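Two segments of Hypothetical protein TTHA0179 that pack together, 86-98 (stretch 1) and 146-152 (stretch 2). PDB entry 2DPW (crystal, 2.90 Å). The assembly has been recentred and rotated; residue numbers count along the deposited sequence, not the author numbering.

Stretch 1 86-98: RVLVATGDIPHLT
Stretch 2 (146-152) GNLLLLD

Two neighbouring strands of one sheet, Arg-86 to about Thr-91 and Leu-148 to Asp-152, run antiparallel at 158°, with extended backbones (phi -94 to -153°, psi 93 to 149° over Arg-86 to Ala-90 and Leu-148 to Asp-152). Arg-86 lies opposite Asp-152, Leu-88 opposite Leu-150 and Ala-90 opposite Leu-148, with CA atoms 4.2 to 4.5 Å apart; between them fall the hydrogen-bonded pairs. Val-87 N donates to Leu-151 O and Leu-151 N to Val-87 O, both at 2.6 Å; Val-89 N reaches Leu-149 O at 2.6 Å, and Leu-149 N returns to Val-89 O at 2.8 Å. A weak bond, Thr-91 N to Asn-147 O at 3.3 Å, extends the ladder beyond the second strand.

The contact buries 708 Å², both sides summed. Every strand residue from Val-87 to Ala-90, with Leu-148, Leu-150 and Leu-151, is buried, as suits apolar side chains; Leu-149 is partly exposed.

On the face of Leu-88 and Ala-90, Leu-148 (m, t) packs CD2 3.3 Å from Ala-90 CB, a close fit to a small methyl. Its branches also meet the loop that follows the first strand: Leu-148 CD2 lies 4.0 Å from Ile-94 CD1, and Leu-148 CD1 lies 4.2 Å from Leu-97 CD1. Ile-94 (p, t) and Leu-97 (t, p) bound a type I turn, closed by Leu-97 N to Ile-94 O at 3.1 Å, and the CA-to-CB bonds of both point toward the second stretch. Leu-88 and Leu-150, each t, p, bring Leu-88 CB within 4.2 Å of Leu-150 CD1. Arg-86 (t, t, p; chi4 168°) lays its aliphatic CG 3.8 Å from Leu-150 CD1, while Leu-150 CD2 covers one guanidinium face; Arg-86 is partly exposed, and its NH2 is hydrogen-bonded elsewhere in the structure. Asp-152 (t, chi2 79°) is an N-cap, its carboxylate suited to accept from a backbone N just past the stretch.

Val-87 and Val-89, both t, share the other face with Leu-149 (t, p) and Leu-151 (m, t). Beta-branching suits their extended backbone, and Val-89 CB sits 4.1 Å from Leu-149 CB.

Near Asn-147, Thr-91 (p) donates OG1 to Asp-93 OD1 at 2.7 Å, and Asn-147 (m, chi2 -62°) places ND2 3.2 Å from Ile-94 CG2.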

# COMPACT_ATOMS: atom_id res chain seq x y z
N ARG A 86 -6.79 -12.42 -7.75
CA ARG A 86 -5.65 -11.59 -7.39
C ARG A 86 -6.21 -10.19 -7.22
O ARG A 86 -6.92 -9.69 -8.10
CB ARG A 86 -4.59 -11.59 -8.49
CG ARG A 86 -3.21 -11.23 -7.98
CD ARG A 86 -2.11 -11.42 -9.02
NE ARG A 86 -2.23 -10.47 -10.12
CZ ARG A 86 -1.29 -10.25 -11.04
NH1 ARG A 86 -0.15 -10.93 -11.00
NH2 ARG A 86 -1.50 -9.36 -12.00
N VAL A 87 -5.92 -9.56 -6.08
CA VAL A 87 -6.43 -8.23 -5.77
C VAL A 87 -5.36 -7.21 -5.42
O VAL A 87 -4.39 -7.52 -4.72
CB VAL A 87 -7.44 -8.26 -4.62
CG1 VAL A 87 -7.86 -6.84 -4.23
CG2 VAL A 87 -8.66 -9.08 -5.04
N LEU A 88 -5.56 -6.00 -5.91
CA LEU A 88 -4.63 -4.92 -5.64
C LEU A 88 -5.17 -4.06 -4.51
O LEU A 88 -6.30 -3.57 -4.56
CB LEU A 88 -4.43 -4.07 -6.88
CG LEU A 88 -3.52 -2.85 -6.68
CD1 LEU A 88 -2.16 -3.29 -6.18
CD2 LEU A 88 -3.39 -2.10 -7.98
N VAL A 89 -4.37 -3.91 -3.48
CA VAL A 89 -4.78 -3.12 -2.35
C VAL A 89 -4.10 -1.78 -2.40
O VAL A 89 -2.96 -1.67 -2.84
CB VAL A 89 -4.42 -3.81 -1.03
CG1 VAL A 89 -4.93 -2.98 0.14
CG2 VAL A 89 -5.00 -5.20 -1.02
N ALA A 90 -4.81 -0.77 -1.93
CA ALA A 90 -4.28 0.58 -1.90
C ALA A 90 -4.91 1.42 -0.81
O ALA A 90 -6.07 1.21 -0.44
CB ALA A 90 -4.49 1.25 -3.24
N THR A 91 -4.13 2.35 -0.29
CA THR A 91 -4.61 3.28 0.72
C THR A 91 -5.25 4.45 -0.03
O THR A 91 -4.90 4.72 -1.18
CB THR A 91 -3.47 3.81 1.58
OG1 THR A 91 -2.53 4.50 0.75
CG2 THR A 91 -2.78 2.67 2.30
N GLY A 92 -6.18 5.15 0.61
CA GLY A 92 -6.83 6.26 -0.07
C GLY A 92 -6.14 7.61 -0.02
O GLY A 92 -6.79 8.62 -0.28
N ASP A 93 -4.84 7.65 0.29
CA ASP A 93 -4.13 8.92 0.38
C ASP A 93 -2.96 9.10 -0.59
O ASP A 93 -1.98 9.78 -0.27
CB ASP A 93 -3.64 9.13 1.81
CG ASP A 93 -2.52 8.19 2.17
OD1 ASP A 93 -2.49 7.07 1.62
OD2 ASP A 93 -1.67 8.58 3.01
N ILE A 94 -3.05 8.47 -1.75
CA ILE A 94 -2.03 8.62 -2.76
C ILE A 94 -2.78 9.12 -3.99
O ILE A 94 -2.99 8.39 -4.95
CB ILE A 94 -1.31 7.28 -3.08
CG1 ILE A 94 -2.31 6.11 -3.05
CG2 ILE A 94 -0.14 7.08 -2.12
CD1 ILE A 94 -1.75 4.79 -3.59
N PRO A 95 -3.20 10.40 -3.95
CA PRO A 95 -3.95 11.09 -5.00
C PRO A 95 -3.23 11.24 -6.35
O PRO A 95 -3.86 11.57 -7.35
CB PRO A 95 -4.24 12.44 -4.35
CG PRO A 95 -3.02 12.68 -3.55
CD PRO A 95 -2.83 11.34 -2.88
N HIS A 96 -1.92 11.01 -6.36
CA HIS A 96 -1.15 11.12 -7.60
C HIS A 96 -1.17 9.81 -8.37
O HIS A 96 -0.63 9.73 -9.48
CB HIS A 96 0.30 11.49 -7.31
CG HIS A 96 0.47 12.81 -6.63
ND1 HIS A 96 0.71 12.94 -5.28
CD2 HIS A 96 0.41 14.08 -7.12
CE1 HIS A 96 0.79 14.21 -4.96
NE2 HIS A 96 0.62 14.93 -6.06
N LEU A 97 -1.78 8.78 -7.78
CA LEU A 97 -1.85 7.48 -8.43
C LEU A 97 -2.44 7.57 -9.83
O LEU A 97 -3.49 8.19 -10.04
CB LEU A 97 -2.67 6.50 -7.58
CG LEU A 97 -2.69 5.05 -8.09
CD1 LEU A 97 -1.35 4.38 -7.82
CD2 LEU A 97 -3.80 4.27 -7.40
N THR A 98 -1.77 6.94 -10.79
CA THR A 98 -2.18 6.94 -12.19
C THR A 98 -2.46 5.53 -12.70
O THR A 98 -1.95 4.55 -12.15
CB THR A 98 -1.10 7.54 -13.09
OG1 THR A 98 0.06 6.70 -13.06
CG2 THR A 98 -0.73 8.89 -12.62
N GLY A 146 5.80 1.11 -1.44
CA GLY A 146 4.60 1.75 -1.96
C GLY A 146 3.43 1.73 -1.00
O GLY A 146 3.58 1.34 0.16
N ASN A 147 2.28 2.17 -1.48
CA ASN A 147 1.10 2.20 -0.67
C ASN A 147 0.12 1.27 -1.37
O ASN A 147 -1.09 1.39 -1.23
CB ASN A 147 0.57 3.62 -0.64
CG ASN A 147 1.38 4.56 0.29
OD1 ASN A 147 1.45 4.34 1.49
ND2 ASN A 147 1.98 5.61 -0.28
N LEU A 148 0.69 0.38 -2.17
CA LEU A 148 -0.07 -0.61 -2.93
C LEU A 148 0.43 -1.97 -2.53
O LEU A 148 1.60 -2.15 -2.21
CB LEU A 148 0.16 -0.44 -4.44
CG LEU A 148 -0.26 0.81 -5.21
CD1 LEU A 148 0.08 0.56 -6.67
CD2 LEU A 148 -1.76 1.12 -5.06
N LEU A 149 -0.48 -2.94 -2.55
CA LEU A 149 -0.13 -4.31 -2.23
C LEU A 149 -0.98 -5.24 -3.09
O LEU A 149 -2.21 -5.21 -3.03
CB LEU A 149 -0.38 -4.62 -0.76
CG LEU A 149 0.17 -5.97 -0.30
CD1 LEU A 149 1.69 -5.96 -0.29
CD2 LEU A 149 -0.35 -6.26 1.09
N LEU A 150 -0.30 -6.05 -3.89
CA LEU A 150 -0.95 -6.99 -4.79
C LEU A 150 -1.05 -8.39 -4.13
O LEU A 150 -0.04 -9.03 -3.83
CB LEU A 150 -0.14 -7.05 -6.08
CG LEU A 150 -0.70 -7.87 -7.23
CD1 LEU A 150 -2.17 -7.56 -7.46
CD2 LEU A 150 0.12 -7.56 -8.47
N LEU A 151 -2.28 -8.86 -3.91
CA LEU A 151 -2.46 -10.15 -3.26
C LEU A 151 -3.25 -11.20 -4.01
O LEU A 151 -4.17 -10.90 -4.77
CB LEU A 151 -3.19 -10.00 -1.92
CG LEU A 151 -2.72 -9.04 -0.84
CD1 LEU A 151 -3.76 -9.08 0.26
CD2 LEU A 151 -1.31 -9.40 -0.34
N ASP A 152 -2.87 -12.44 -3.76
CA ASP A 152 -3.60 -13.56 -4.33
C ASP A 152 -4.40 -13.99 -3.11
O ASP A 152 -3.91 -14.74 -2.27
CB ASP A 152 -2.65 -14.66 -4.74
CG ASP A 152 -3.37 -15.77 -5.43
OD1 ASP A 152 -3.67 -15.61 -6.63
OD2 ASP A 152 -3.67 -16.79 -4.77